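Side-chain contacts in methylocystis parvus OBBP MbnE (Methylocystis parvus OBBP, PDB 5ICQ), which probably binds methanobactin, a copper-chelating peptide, in the periplasm as the solute-binding component of the methanobactin transport machinery: residues F150-D153 / L154-K158; R160-Q163 / R164-Y167; D250-S253 / Q254-F257; D270-S273 / L274-F278; K451-D454 / Q455-A459. All blocks are in the same frame, centred on the assembly; numbering follows the deposited sequence.

Contact 1. Residues F150-D153 / L154-K158; sequences FSFD and LLKAK
Phe152 and Lys156, four residues apart, share a flank of the helix, and a common first torsion, CG anti to the backbone N (chi1 173° and 180°), sends both chains off in a similar direction. The lysine stays extended through chi2, which carries its CD to 4.2 Å from Phe152 CZ; the bend at chi3 comes only beyond that contact and turns CE and NZ. Two residues earlier in each segment, Phe150 and Leu154 form a similar pair on another flank: Leu154 CD2 comes to 4.3 Å from Phe150 CZ, a purely apolar touch. Leu155 takes the other common first torsion, with CG beside its backbone N, and this brings CG to 3.2 Å from Ser151 O. These are i to i+4 contacts along helix 145-158, and the backbone repeats the same spacing: Leu155 N donates to Ser151 O at 2.9 Å, and the bonds of Leu154 N and Lys156 N are much alike. The step from Ala157 N to Asp153 O is longer, at 3.2 Å. Asp153 OD1 and Lys156 NZ stand 5.2 Å apart, not in contact, though their opposite charges may attract through solvent. The buried hydroxyl of Ser151 is hydrogen-bonded to Leu203 N and Asp147 O. Phe152 continues inward to meet the rings of Tyr167 and Tyr183, while Leu154 packs on Phe213.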
loop_
_atom_site.group_PDB
_atom_site.type_symbol
_atom_site.label_atom_id
_atom_site.label_comp_id
_atom_site.label_asym_id
_atom_site.label_seq_id
_atom_site.Cartn_x
_atom_site.Cartn_y
_atom_site.Cartn_z
ATOM N N PHE A 150 -17.827 19.547 -10.414
ATOM C CA PHE A 150 -17.127 19.324 -11.678
ATOM C C PHE A 150 -16.099 18.207 -11.547
ATOM O O PHE A 150 -15.989 17.338 -12.424
ATOM C CB PHE A 150 -16.457 20.631 -12.111
ATOM C CG PHE A 150 -15.346 20.461 -13.117
ATOM C CD1 PHE A 150 -15.633 20.341 -14.468
ATOM C CD2 PHE A 150 -14.017 20.464 -12.716
ATOM C CE1 PHE A 150 -14.624 20.202 -15.409
ATOM C CE2 PHE A 150 -12.993 20.315 -13.651
ATOM C CZ PHE A 150 -13.304 20.192 -15.009
ATOM N N SER A 151 -15.335 18.216 -10.449
ATOM C CA SER A 151 -14.300 17.206 -10.255
ATOM C C SER A 151 -14.914 15.838 -10.006
ATOM O O SER A 151 -14.435 14.827 -10.536
ATOM C CB SER A 151 -13.396 17.608 -9.089
ATOM O OG SER A 151 -12.761 18.855 -9.334
ATOM N N PHE A 152 -15.960 15.791 -9.178
ATOM C CA PHE A 152 -16.669 14.541 -8.926
ATOM C C PHE A 152 -17.196 13.939 -10.223
ATOM O O PHE A 152 -16.981 12.755 -10.499
ATOM C CB PHE A 152 -17.812 14.794 -7.943
ATOM C CG PHE A 152 -18.718 13.610 -7.746
ATOM C CD1 PHE A 152 -18.338 12.563 -6.917
ATOM C CD2 PHE A 152 -19.954 13.551 -8.376
ATOM C CE1 PHE A 152 -19.176 11.467 -6.729
ATOM C CE2 PHE A 152 -20.796 12.455 -8.189
ATOM C CZ PHE A 152 -20.403 11.417 -7.363
ATOM N N ASP A 153 -17.889 14.745 -11.032
ATOM C CA ASP A 153 -18.435 14.241 -12.295
ATOM C C ASP A 153 -17.339 13.759 -13.238
ATOM O O ASP A 153 -17.481 12.713 -13.885
ATOM C CB ASP A 153 -19.262 15.322 -12.982
ATOM C CG ASP A 153 -20.548 15.619 -12.252
ATOM O OD1 ASP A 153 -21.080 14.701 -11.589
ATOM O OD2 ASP A 153 -21.032 16.767 -12.360
ATOM N N LEU A 154 -16.248 14.521 -13.344
ATOM C CA LEU A 154 -15.163 14.160 -14.254
ATOM C C LEU A 154 -14.492 12.866 -13.819
ATOM O O LEU A 154 -14.220 11.983 -14.641
ATOM C CB LEU A 154 -14.132 15.289 -14.316
ATOM C CG LEU A 154 -12.833 15.015 -15.083
ATOM C CD1 LEU A 154 -13.127 14.765 -16.564
ATOM C CD2 LEU A 154 -11.867 16.178 -14.913
ATOM N N LEU A 155 -14.206 12.744 -12.526
ATOM C CA LEU A 155 -13.484 11.575 -12.042
ATOM C C LEU A 155 -14.374 10.344 -12.015
ATOM O O LEU A 155 -13.887 9.220 -12.210
ATOM C CB LEU A 155 -12.912 11.868 -10.656
ATOM C CG LEU A 155 -11.825 12.940 -10.711
ATOM C CD1 LEU A 155 -11.502 13.489 -9.315
ATOM C CD2 LEU A 155 -10.572 12.395 -11.386
ATOM N N LYS A 156 -15.671 10.533 -11.772
ATOM C CA LYS A 156 -16.605 9.417 -11.867
ATOM C C LYS A 156 -16.616 8.833 -13.272
ATOM O O LYS A 156 -16.710 7.613 -13.447
ATOM C CB LYS A 156 -18.010 9.869 -11.478
ATOM C CG LYS A 156 -19.034 8.744 -11.566
ATOM C CD LYS A 156 -20.319 9.086 -10.822
ATOM C CE LYS A 156 -21.224 9.973 -11.643
ATOM N NZ LYS A 156 -22.660 9.724 -11.299
ATOM N N ALA A 157 -16.498 9.688 -14.286
ATOM C CA ALA A 157 -16.513 9.218 -15.666
ATOM C C ALA A 157 -15.138 8.770 -16.151
ATOM O O ALA A 157 -15.054 7.824 -16.940
ATOM C CB ALA A 157 -17.059 10.316 -16.583
ATOM N N LYS A 158 -14.052 9.405 -15.690
ATOM C CA LYS A 158 -12.748 9.213 -16.319
ATOM C C LYS A 158 -11.632 8.837 -15.351
ATOM O O LYS A 158 -10.467 8.791 -15.765
ATOM C CB LYS A 158 -12.326 10.481 -17.080
ATOM C CG LYS A 158 -13.301 10.936 -18.154
ATOM C CD LYS A 158 -13.520 9.844 -19.184
ATOM C CE LYS A 158 -13.477 10.402 -20.596
ATOM N NZ LYS A 158 -14.572 11.381 -20.855
#

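Contact 2. Residues R160-Q163 / R164-Y167; sequences RPQQ and RIAY. With SO4 (sulfate ion), chain F.
Gln163 reaches along the helix to Tyr167 and grips it in two ways. Its NE2 donates to Tyr167 OH at 3.0 Å, nearly straight (172°) and in the plane of the amide, while its CG rests over the ring face, 3.8 Å from the centroid, as a CH-pi contact. Amide and ring planes stand 64° apart, so the amide reaches the hydroxyl without stacking on the ring. With a phenylalanine in place of Tyr167, Gln163 NE2 would probably lose its acceptor and the amide would be held at OE1 alone. The other end of that amide is fixed too: OE1 accepts Arg160 N at 3.0 Å, in the carbonyl plane. Arg160 is the N-cap of helix 161-168, so Gln163 supplies one half of a capping box, the side-chain-to-N-cap-backbone half. A sulfate, probably from the crystallisation liquor, sits at the same helix start. Gln162 N donates to its O1 at 2.6 Å, and Arg160 NE reaches O2 at 2.7 Å, with NH2 on the same oxygen at 3.0 Å; the bend of Arg160 at chi3 (50°) folds the guanidinium back to it. Gln162 NE2 lies alongside Ile165 CD1 at 3.8 Å. Farther out, Arg164 NE bonds to Gly159 O, and Leu155 of helix 145-158 packs against both Gln163 and Tyr167.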
loop_
_atom_site.group_PDB
_atom_site.type_symbol
_atom_site.label_atom_id
_atom_site.label_comp_id
_atom_site.label_asym_id
_atom_site.label_seq_id
_atom_site.Cartn_x
_atom_site.Cartn_y
_atom_site.Cartn_z
ATOM N N ARG A 160 -9.756 6.506 -12.018
ATOM C CA ARG A 160 -9.291 5.138 -11.823
ATOM C C ARG A 160 -10.471 4.191 -11.619
ATOM O O ARG A 160 -11.551 4.615 -11.206
ATOM C CB ARG A 160 -8.345 5.073 -10.625
ATOM C CG ARG A 160 -7.201 6.062 -10.699
ATOM C CD ARG A 160 -6.008 5.571 -9.899
ATOM N NE ARG A 160 -5.671 4.191 -10.246
ATOM C CZ ARG A 160 -5.050 3.827 -11.366
ATOM N NH1 ARG A 160 -4.689 4.742 -12.259
ATOM N NH2 ARG A 160 -4.793 2.545 -11.592
ATOM N N PRO A 161 -10.280 2.892 -11.892
ATOM C CA PRO A 161 -11.439 1.973 -11.922
ATOM C C PRO A 161 -12.220 1.895 -10.621
ATOM O O PRO A 161 -13.453 1.994 -10.645
ATOM C CB PRO A 161 -10.796 0.629 -12.290
ATOM C CG PRO A 161 -9.576 1.004 -13.057
ATOM C CD PRO A 161 -9.049 2.231 -12.364
ATOM N N GLN A 162 -11.548 1.707 -9.481
ATOM C CA GLN A 162 -12.286 1.605 -8.222
ATOM C C GLN A 162 -12.833 2.957 -7.791
ATOM O O GLN A 162 -13.839 3.021 -7.075
ATOM C CB GLN A 162 -11.399 1.012 -7.126
ATOM C CG GLN A 162 -11.033 -0.459 -7.339
ATOM C CD GLN A 162 -12.252 -1.325 -7.614
ATOM O OE1 GLN A 162 -13.221 -1.320 -6.850
ATOM N NE2 GLN A 162 -12.211 -2.068 -8.715
ATOM N N GLN A 163 -12.163 4.037 -8.196
ATOM C CA GLN A 163 -12.692 5.384 -8.006
ATOM C C GLN A 163 -14.008 5.568 -8.756
ATOM O O GLN A 163 -14.983 6.089 -8.202
ATOM C CB GLN A 163 -11.644 6.392 -8.470
ATOM C CG GLN A 163 -12.008 7.860 -8.332
ATOM C CD GLN A 163 -10.868 8.756 -8.787
ATOM O OE1 GLN A 163 -10.178 8.444 -9.761
ATOM N NE2 GLN A 163 -10.653 9.865 -8.080
ATOM N N ARG A 164 -14.056 5.142 -10.023
ATOM C CA ARG A 164 -15.311 5.213 -10.768
ATOM C C ARG A 164 -16.413 4.438 -10.061
ATOM O O ARG A 164 -17.555 4.904 -9.974
ATOM C CB ARG A 164 -15.126 4.677 -12.186
ATOM C CG ARG A 164 -14.222 5.505 -13.052
ATOM C CD ARG A 164 -14.303 5.033 -14.497
ATOM N NE ARG A 164 -13.157 5.491 -15.268
ATOM C CZ ARG A 164 -13.007 5.299 -16.571
ATOM N NH1 ARG A 164 -13.937 4.647 -17.258
ATOM N NH2 ARG A 164 -11.925 5.757 -17.186
ATOM N N ILE A 165 -16.090 3.247 -9.553
ATOM C CA ILE A 165 -17.107 2.434 -8.896
ATOM C C ILE A 165 -17.574 3.099 -7.609
ATOM O O ILE A 165 -18.777 3.148 -7.321
ATOM C CB ILE A 165 -16.576 1.012 -8.639
ATOM C CG1 ILE A 165 -16.282 0.304 -9.962
ATOM C CG2 ILE A 165 -17.585 0.211 -7.837
ATOM C CD1 ILE A 165 -15.731 -1.096 -9.779
ATOM N N ALA A 166 -16.636 3.632 -6.823
ATOM C CA ALA A 166 -17.002 4.277 -5.565
ATOM C C ALA A 166 -17.883 5.498 -5.809
ATOM O O ALA A 166 -18.952 5.633 -5.209
ATOM C CB ALA A 166 -15.742 4.668 -4.786
ATOM N N TYR A 167 -17.438 6.416 -6.677
ATOM C CA TYR A 167 -18.244 7.608 -6.931
ATOM C C TYR A 167 -19.577 7.230 -7.557
ATOM O O TYR A 167 -20.580 7.918 -7.342
ATOM C CB TYR A 167 -17.504 8.608 -7.831
ATOM C CG TYR A 167 -16.192 9.163 -7.282
ATOM C CD1 TYR A 167 -15.702 8.792 -6.031
ATOM C CD2 TYR A 167 -15.445 10.062 -8.030
ATOM C CE1 TYR A 167 -14.487 9.297 -5.550
ATOM C CE2 TYR A 167 -14.233 10.568 -7.568
ATOM C CZ TYR A 167 -13.757 10.182 -6.331
ATOM O OH TYR A 167 -12.551 10.694 -5.899
HETATM S S SO4 F . -7.806 1.567 -8.500
HETATM O O1 SO4 F . -8.998 1.293 -9.295
HETATM O O2 SO4 F . -6.679 1.798 -9.400
HETATM O O3 SO4 F . -8.037 2.751 -7.677
HETATM O O4 SO4 F . -7.514 0.422 -7.639
#

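Contact 3. Residues D250-S253 / Q254-F257; sequences DIPS and QRGF
Asp250 and Arg255 meet askew, their carboxylate and guanidinium planes 42° apart. Arg255 NE forms the salt bridge to Asp250 OD1 at 3.0 Å, coming from above the carboxylate, 65° out of its plane, rather than edge-on. The same guanidinium also leans on the backbone of Asp250, whose O takes weak bonds from NE and NH2, both at 3.0 Å. Pro252 lies alongside the arginine, pointing the same way, and lays its CG over one guanidinium face, toward the rim, 3.8 Å from NH1. The extended stem of Arg255 from CG to NE carries the charged end back across the turn to this place. Behind it, Gln254 N donates to Ile251 O at 2.9 Å, and one water bridges Pro252 O and Arg255 O, giving its protons to both. Gln254 to Phe257 form a type II beta turn with Gly256 at its third position, where a side chain would be jammed against Arg255 O. Arg255 NH1 has a second salt bridge, to Asp51. The whole turn lies in the loop between strands 237-242 and 262-268, with Ser253 and Gln254 packed on Leu113 of strand 109-120 and Ser253 OG bonded to Pro112 O.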
loop_
_atom_site.group_PDB
_atom_site.type_symbol
_atom_site.label_atom_id
_atom_site.label_comp_id
_atom_site.label_asym_id
_atom_site.label_seq_id
_atom_site.Cartn_x
_atom_site.Cartn_y
_atom_site.Cartn_z
ATOM N N ASP A 250 -1.503 28.649 6.547
ATOM C CA ASP A 250 -1.674 28.673 7.998
ATOM C C ASP A 250 -2.873 27.839 8.463
ATOM O O ASP A 250 -3.343 27.994 9.596
ATOM C CB ASP A 250 -1.779 30.118 8.497
ATOM C CG ASP A 250 -1.662 30.224 10.013
ATOM O OD1 ASP A 250 -0.711 29.649 10.592
ATOM O OD2 ASP A 250 -2.540 30.867 10.624
ATOM N N ILE A 251 -3.367 26.949 7.615
ATOM C CA ILE A 251 -4.372 25.968 8.043
ATOM C C ILE A 251 -3.695 24.967 8.972
ATOM O O ILE A 251 -2.537 24.595 8.719
ATOM C CB ILE A 251 -4.973 25.273 6.813
ATOM C CG1 ILE A 251 -5.728 26.287 5.937
ATOM C CG2 ILE A 251 -5.879 24.116 7.199
ATOM C CD1 ILE A 251 -6.967 26.877 6.580
ATOM N N PRO A 252 -4.339 24.532 10.064
ATOM C CA PRO A 252 -3.653 23.636 11.013
ATOM C C PRO A 252 -3.037 22.397 10.383
ATOM O O PRO A 252 -1.891 22.057 10.702
ATOM C CB PRO A 252 -4.771 23.277 12.002
ATOM C CG PRO A 252 -5.614 24.543 12.045
ATOM C CD PRO A 252 -5.644 24.987 10.582
ATOM N N SER A 253 -3.758 21.723 9.480
ATOM C CA SER A 253 -3.241 20.515 8.836
ATOM C C SER A 253 -2.070 20.783 7.901
ATOM O O SER A 253 -1.479 19.825 7.383
ATOM C CB SER A 253 -4.364 19.832 8.045
ATOM O OG SER A 253 -4.772 20.636 6.942
ATOM N N GLN A 254 -1.730 22.047 7.664
ATOM C CA GLN A 254 -0.655 22.425 6.755
ATOM C C GLN A 254 0.543 23.057 7.459
ATOM O O GLN A 254 1.587 23.240 6.820
ATOM C CB GLN A 254 -1.191 23.419 5.706
ATOM C CG GLN A 254 -2.426 22.941 4.962
ATOM C CD GLN A 254 -2.063 21.856 3.983
ATOM O OE1 GLN A 254 -1.627 22.138 2.872
ATOM N NE2 GLN A 254 -2.198 20.606 4.407
ATOM N N ARG A 255 0.414 23.424 8.735
ATOM C CA ARG A 255 1.484 24.129 9.432
ATOM C C ARG A 255 2.667 23.209 9.655
ATOM O O ARG A 255 2.502 22.076 10.119
ATOM C CB ARG A 255 0.994 24.655 10.783
ATOM C CG ARG A 255 0.005 25.798 10.674
ATOM C CD ARG A 255 -0.584 26.138 12.037
ATOM N NE ARG A 255 -1.655 27.122 11.930
ATOM C CZ ARG A 255 -2.688 27.203 12.764
ATOM N NH1 ARG A 255 -2.800 26.346 13.774
ATOM N NH2 ARG A 255 -3.610 28.143 12.582
ATOM N N GLY A 256 3.865 23.701 9.333
ATOM C CA GLY A 256 5.063 22.905 9.445
ATOM C C GLY A 256 5.416 22.118 8.205
ATOM O O GLY A 256 6.511 21.546 8.145
ATOM N N PHE A 257 4.526 22.062 7.219
ATOM C CA PHE A 257 4.785 21.345 5.979
ATOM C C PHE A 257 5.174 22.338 4.893
ATOM O O PHE A 257 4.889 23.532 4.991
ATOM C CB PHE A 257 3.548 20.552 5.539
ATOM C CG PHE A 257 3.186 19.421 6.462
ATOM C CD1 PHE A 257 4.011 18.306 6.573
ATOM C CD2 PHE A 257 2.020 19.467 7.218
ATOM C CE1 PHE A 257 3.671 17.255 7.414
ATOM C CE2 PHE A 257 1.671 18.413 8.062
ATOM C CZ PHE A 257 2.496 17.310 8.162
HETATM O O HOH W 1 0.345 20.426 10.450
#

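Contact 4. Residues D270-S273 / L274-F278; sequences DGNS and LFEAF
Phe275 N to Gly271 O and Glu276 N to Asn272 O, both 2.8 Å, mark the tight part of this helix start, where the buried Phe275 and Ala277 face inward. Ala277 N to Ser273 O follows at 3.0 Å. At the N-cap the grip is double but longer: Asp270 O takes Leu274 N at 3.2 Å and Ser273 OG, also at 3.2 Å, the hydroxyl tilted 31° from the carbonyl plane. Ser273 can do this because its OG stands between the backbone N and the carbonyl carbon (chi1 52°), which turns it back toward Asp270. On the solvent side the fit is looser. Asn272 and Glu276 run side by side, pointing the same way, but the nearest approach of their side chains is only OD1 to CG, at 3.9 Å, and Asn272 was modelled in two conformers, so even this touch is doubtful. The Glu276 carboxylate is in a salt bridge with Lys279. A sulfate, probably from the crystallisation liquor, lies about 3 Å from Gly271 at the nearest atoms. Inward, Ser273, Leu274 and Ala277 of helix 271-279 lie on Phe268 of strand 262-268, Leu274 and Phe275 touch Arg286 of strand 285-288, and the Phe275 ring meets that of Tyr298.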
loop_
_atom_site.group_PDB
_atom_site.type_symbol
_atom_site.label_atom_id
_atom_site.label_comp_id
_atom_site.label_asym_id
_atom_site.label_seq_id
_atom_site.Cartn_x
_atom_site.Cartn_y
_atom_site.Cartn_z
ATOM N N ASP A 270 18.300 4.150 -14.277
ATOM C CA ASP A 270 18.143 3.005 -13.394
ATOM C C ASP A 270 18.846 3.290 -12.073
ATOM O O ASP A 270 19.394 4.376 -11.854
ATOM C CB ASP A 270 18.671 1.719 -14.041
ATOM C CG ASP A 270 20.145 1.804 -14.414
ATOM O OD1 ASP A 270 20.670 0.796 -14.936
ATOM O OD2 ASP A 270 20.779 2.863 -14.203
ATOM N N GLY A 271 18.848 2.275 -11.207
ATOM C CA GLY A 271 19.268 2.474 -9.831
ATOM C C GLY A 271 20.703 2.943 -9.685
ATOM O O GLY A 271 21.007 3.747 -8.802
ATOM N N ASN A 272 21.609 2.459 -10.542
ATOM C CA ASN A 272 23.022 2.776 -10.346
ATOM C C ASN A 272 23.309 4.248 -10.610
ATOM O O ASN A 272 24.038 4.889 -9.845
ATOM C CB ASN A 272 23.910 1.903 -11.230
ATOM C CG ASN A 272 25.386 2.058 -10.891
ATOM O OD1 ASN A 272 26.127 2.762 -11.579
ATOM N ND2 ASN A 272 25.811 1.416 -9.807
ATOM N N SER A 273 22.758 4.809 -11.692
ATOM C CA SER A 273 23.005 6.227 -11.942
ATOM C C SER A 273 22.289 7.098 -10.912
ATOM O O SER A 273 22.784 8.174 -10.560
ATOM C CB SER A 273 22.585 6.604 -13.365
ATOM O OG SER A 273 21.252 6.200 -13.641
ATOM N N LEU A 274 21.135 6.647 -10.423
ATOM C CA LEU A 274 20.462 7.350 -9.332
ATOM C C LEU A 274 21.326 7.344 -8.075
ATOM O O LEU A 274 21.477 8.374 -7.406
ATOM C CB LEU A 274 19.103 6.694 -9.073
ATOM C CG LEU A 274 18.184 7.240 -7.966
ATOM C CD1 LEU A 274 17.978 8.739 -8.101
ATOM C CD2 LEU A 274 16.849 6.508 -7.983
ATOM N N PHE A 275 21.925 6.190 -7.756
ATOM C CA PHE A 275 22.803 6.092 -6.591
ATOM C C PHE A 275 24.057 6.937 -6.767
ATOM O O PHE A 275 24.501 7.597 -5.820
ATOM C CB PHE A 275 23.168 4.625 -6.337
ATOM C CG PHE A 275 23.920 4.386 -5.045
ATOM C CD1 PHE A 275 23.504 4.975 -3.858
ATOM C CD2 PHE A 275 25.022 3.545 -5.016
ATOM C CE1 PHE A 275 24.182 4.744 -2.671
ATOM C CE2 PHE A 275 25.699 3.306 -3.831
ATOM C CZ PHE A 275 25.277 3.904 -2.659
ATOM N N GLU A 276 24.646 6.935 -7.973
ATOM C CA GLU A 276 25.833 7.752 -8.203
ATOM C C GLU A 276 25.534 9.234 -8.014
ATOM O O GLU A 276 26.365 9.976 -7.485
ATOM C CB GLU A 276 26.396 7.496 -9.603
ATOM C CG GLU A 276 27.031 6.116 -9.790
ATOM C CD GLU A 276 28.129 5.819 -8.780
ATOM O OE1 GLU A 276 28.916 6.737 -8.455
ATOM O OE2 GLU A 276 28.204 4.663 -8.310
ATOM N N ALA A 277 24.353 9.688 -8.444
ATOM C CA ALA A 277 24.005 11.094 -8.249
ATOM C C ALA A 277 23.914 11.437 -6.766
ATOM O O ALA A 277 24.317 12.530 -6.348
ATOM C CB ALA A 277 22.691 11.418 -8.958
ATOM N N PHE A 278 23.395 10.513 -5.952
ATOM C CA PHE A 278 23.379 10.730 -4.507
ATOM C C PHE A 278 24.797 10.825 -3.950
ATOM O O PHE A 278 25.117 11.734 -3.174
ATOM C CB PHE A 278 22.613 9.606 -3.811
ATOM C CG PHE A 278 22.561 9.755 -2.324
ATOM C CD1 PHE A 278 21.683 10.659 -1.741
ATOM C CD2 PHE A 278 23.390 9.004 -1.503
ATOM C CE1 PHE A 278 21.635 10.809 -0.365
ATOM C CE2 PHE A 278 23.345 9.152 -0.119
ATOM C CZ PHE A 278 22.471 10.055 0.445
#

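Contact 5. Residues K451-D454 / Q455-A459; sequences KDRD and QERLA
This is a capped helix start: Asp452 is the N-cap of helix 453-467, the helix of a beta-alpha-beta unit, and Gln455 is its main partner. Asp452 OD1 accepts Gln455 N at 2.9 Å, an almost straight bond (175°) met nearly along the C-O axis, made possible by CG standing between the backbone N and the carbonyl carbon (chi1 58°). The glutamine answers one residue farther back: its extended chain carries OE1 to Lys451 N at 3.1 Å, the donor lying above the amide plane, 42° out of it. On the way, OE1 passes 3.5 Å from Lys451 CG. Cut back to an alanine, Gln455 is likely to leave Lys451 N without this acceptor and a gap beside Lys451 CG. On the outer flank Arg453 CB lies over one face of the Arg457 guanidinium, 3.5 Å from NH2, though Arg457 also touches a crystal neighbour that may influence its pose. A water donates to Glu456 OE2 at 3.0 Å. Asp454 OD1 is bonded to Tyr356 OH. Gln455 and Glu456 pack on Val450 of strand 442-450, Glu456 also reaches Val475 of strand 472-477, and Lys451 and Gln455 border Tyr483 of helix 480-489.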
loop_
_atom_site.group_PDB
_atom_site.type_symbol
_atom_site.label_atom_id
_atom_site.label_comp_id
_atom_site.label_asym_id
_atom_site.label_seq_id
_atom_site.Cartn_x
_atom_site.Cartn_y
_atom_site.Cartn_z
ATOM N N LYS A 451 8.886 -13.983 -13.237
ATOM C CA LYS A 451 9.022 -12.867 -14.164
ATOM C C LYS A 451 10.408 -12.241 -14.210
ATOM O O LYS A 451 10.688 -11.491 -15.149
ATOM C CB LYS A 451 7.999 -11.771 -13.834
ATOM C CG LYS A 451 8.302 -10.983 -12.573
ATOM C CD LYS A 451 7.366 -9.775 -12.480
ATOM C CE LYS A 451 7.613 -8.949 -11.235
ATOM N NZ LYS A 451 6.800 -7.695 -11.267
ATOM N N ASP A 452 11.287 -12.523 -13.248
ATOM C CA ASP A 452 12.630 -11.949 -13.302
ATOM C C ASP A 452 13.608 -12.874 -12.585
ATOM O O ASP A 452 13.224 -13.916 -12.055
ATOM C CB ASP A 452 12.645 -10.524 -12.728
ATOM C CG ASP A 452 12.158 -10.447 -11.287
ATOM O OD1 ASP A 452 12.464 -11.342 -10.471
ATOM O OD2 ASP A 452 11.492 -9.445 -10.947
ATOM N N ARG A 453 14.890 -12.472 -12.572
ATOM C CA ARG A 453 15.959 -13.321 -12.037
ATOM C C ARG A 453 15.859 -13.482 -10.530
ATOM O O ARG A 453 16.189 -14.547 -9.993
ATOM C CB ARG A 453 17.342 -12.744 -12.377
ATOM C CG ARG A 453 17.781 -12.807 -13.829
ATOM C CD ARG A 453 17.004 -11.869 -14.730
ATOM N NE ARG A 453 16.616 -10.603 -14.095
ATOM C CZ ARG A 453 15.666 -9.802 -14.554
ATOM N NH1 ARG A 453 15.000 -10.140 -15.657
ATOM N NH2 ARG A 453 15.374 -8.678 -13.923
ATOM N N ASP A 454 15.480 -12.419 -9.819
ATOM C CA ASP A 454 15.323 -12.538 -8.373
ATOM C C ASP A 454 14.248 -13.566 -8.029
ATOM O O ASP A 454 14.461 -14.443 -7.184
ATOM C CB ASP A 454 15.005 -11.171 -7.763
ATOM C CG ASP A 454 15.026 -11.187 -6.237
ATOM O OD1 ASP A 454 15.906 -11.864 -5.662
ATOM O OD2 ASP A 454 14.165 -10.527 -5.610
ATOM N N GLN A 455 13.086 -13.482 -8.688
ATOM C CA GLN A 455 12.048 -14.488 -8.479
ATOM C C GLN A 455 12.533 -15.878 -8.868
ATOM O O GLN A 455 12.218 -16.864 -8.192
ATOM C CB GLN A 455 10.799 -14.147 -9.286
ATOM C CG GLN A 455 10.011 -12.958 -8.710
ATOM C CD GLN A 455 8.634 -12.857 -9.328
ATOM O OE1 GLN A 455 8.290 -13.632 -10.217
ATOM N NE2 GLN A 455 7.833 -11.904 -8.856
ATOM N N GLU A 456 13.250 -15.982 -9.985
ATOM C CA GLU A 456 13.713 -17.290 -10.438
ATOM C C GLU A 456 14.633 -17.937 -9.407
ATOM O O GLU A 456 14.527 -19.140 -9.140
ATOM C CB GLU A 456 14.411 -17.166 -11.799
ATOM C CG GLU A 456 14.840 -18.531 -12.360
ATOM C CD GLU A 456 15.515 -18.456 -13.723
ATOM O OE1 GLU A 456 15.311 -19.363 -14.561
ATOM O OE2 GLU A 456 16.244 -17.481 -13.969
ATOM N N ARG A 457 15.526 -17.158 -8.793
ATOM C CA ARG A 457 16.411 -17.745 -7.784
ATOM C C ARG A 457 15.632 -18.212 -6.563
ATOM O O ARG A 457 15.929 -19.275 -6.004
ATOM C CB ARG A 457 17.479 -16.746 -7.346
ATOM C CG ARG A 457 18.405 -16.301 -8.448
ATOM C CD ARG A 457 19.507 -15.447 -7.879
ATOM N NE ARG A 457 19.690 -14.228 -8.651
ATOM C CZ ARG A 457 20.140 -14.191 -9.901
ATOM N NH1 ARG A 457 20.453 -15.310 -10.551
ATOM N NH2 ARG A 457 20.269 -13.025 -10.508
ATOM N N LEU A 458 14.649 -17.419 -6.122
ATOM C CA LEU A 458 13.797 -17.854 -5.016
ATOM C C LEU A 458 13.072 -19.148 -5.365
ATOM O O LEU A 458 12.972 -20.064 -4.539
ATOM C CB LEU A 458 12.780 -16.763 -4.677
ATOM C CG LEU A 458 13.276 -15.459 -4.060
ATOM C CD1 LEU A 458 12.101 -14.490 -3.832
ATOM C CD2 LEU A 458 13.973 -15.769 -2.740
ATOM N N ALA A 459 12.537 -19.231 -6.581
ATOM C CA ALA A 459 11.763 -20.405 -6.962
ATOM C C ALA A 459 12.654 -21.630 -7.119
ATOM O O ALA A 459 12.240 -22.754 -6.795
ATOM C CB ALA A 459 10.993 -20.118 -8.256
HETATM O O HOH W 2 18.239 -16.490 -11.961
#

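In the fold
Contacts 1 and 2 form one unit: their centres are 10 Å apart on consecutive helices, joined where Phe152 CE1 meets Tyr167 CB at 3.5 Å and where Ala157 O lies 3.3 Å from Arg164 CZ. Contact 3 stands about 28 Å from contact 1, centre to centre, without touching it. Its loop feeds strand 262-268, which runs straight into the helix of contact 4. Contact 5 lies about 23 Å from contact 4 between centres and about 45 Å from contact 3, across the chain's centre. Sulfates mark the helix starts of contacts 2 and 4; neither is evidence for where methanobactin binds.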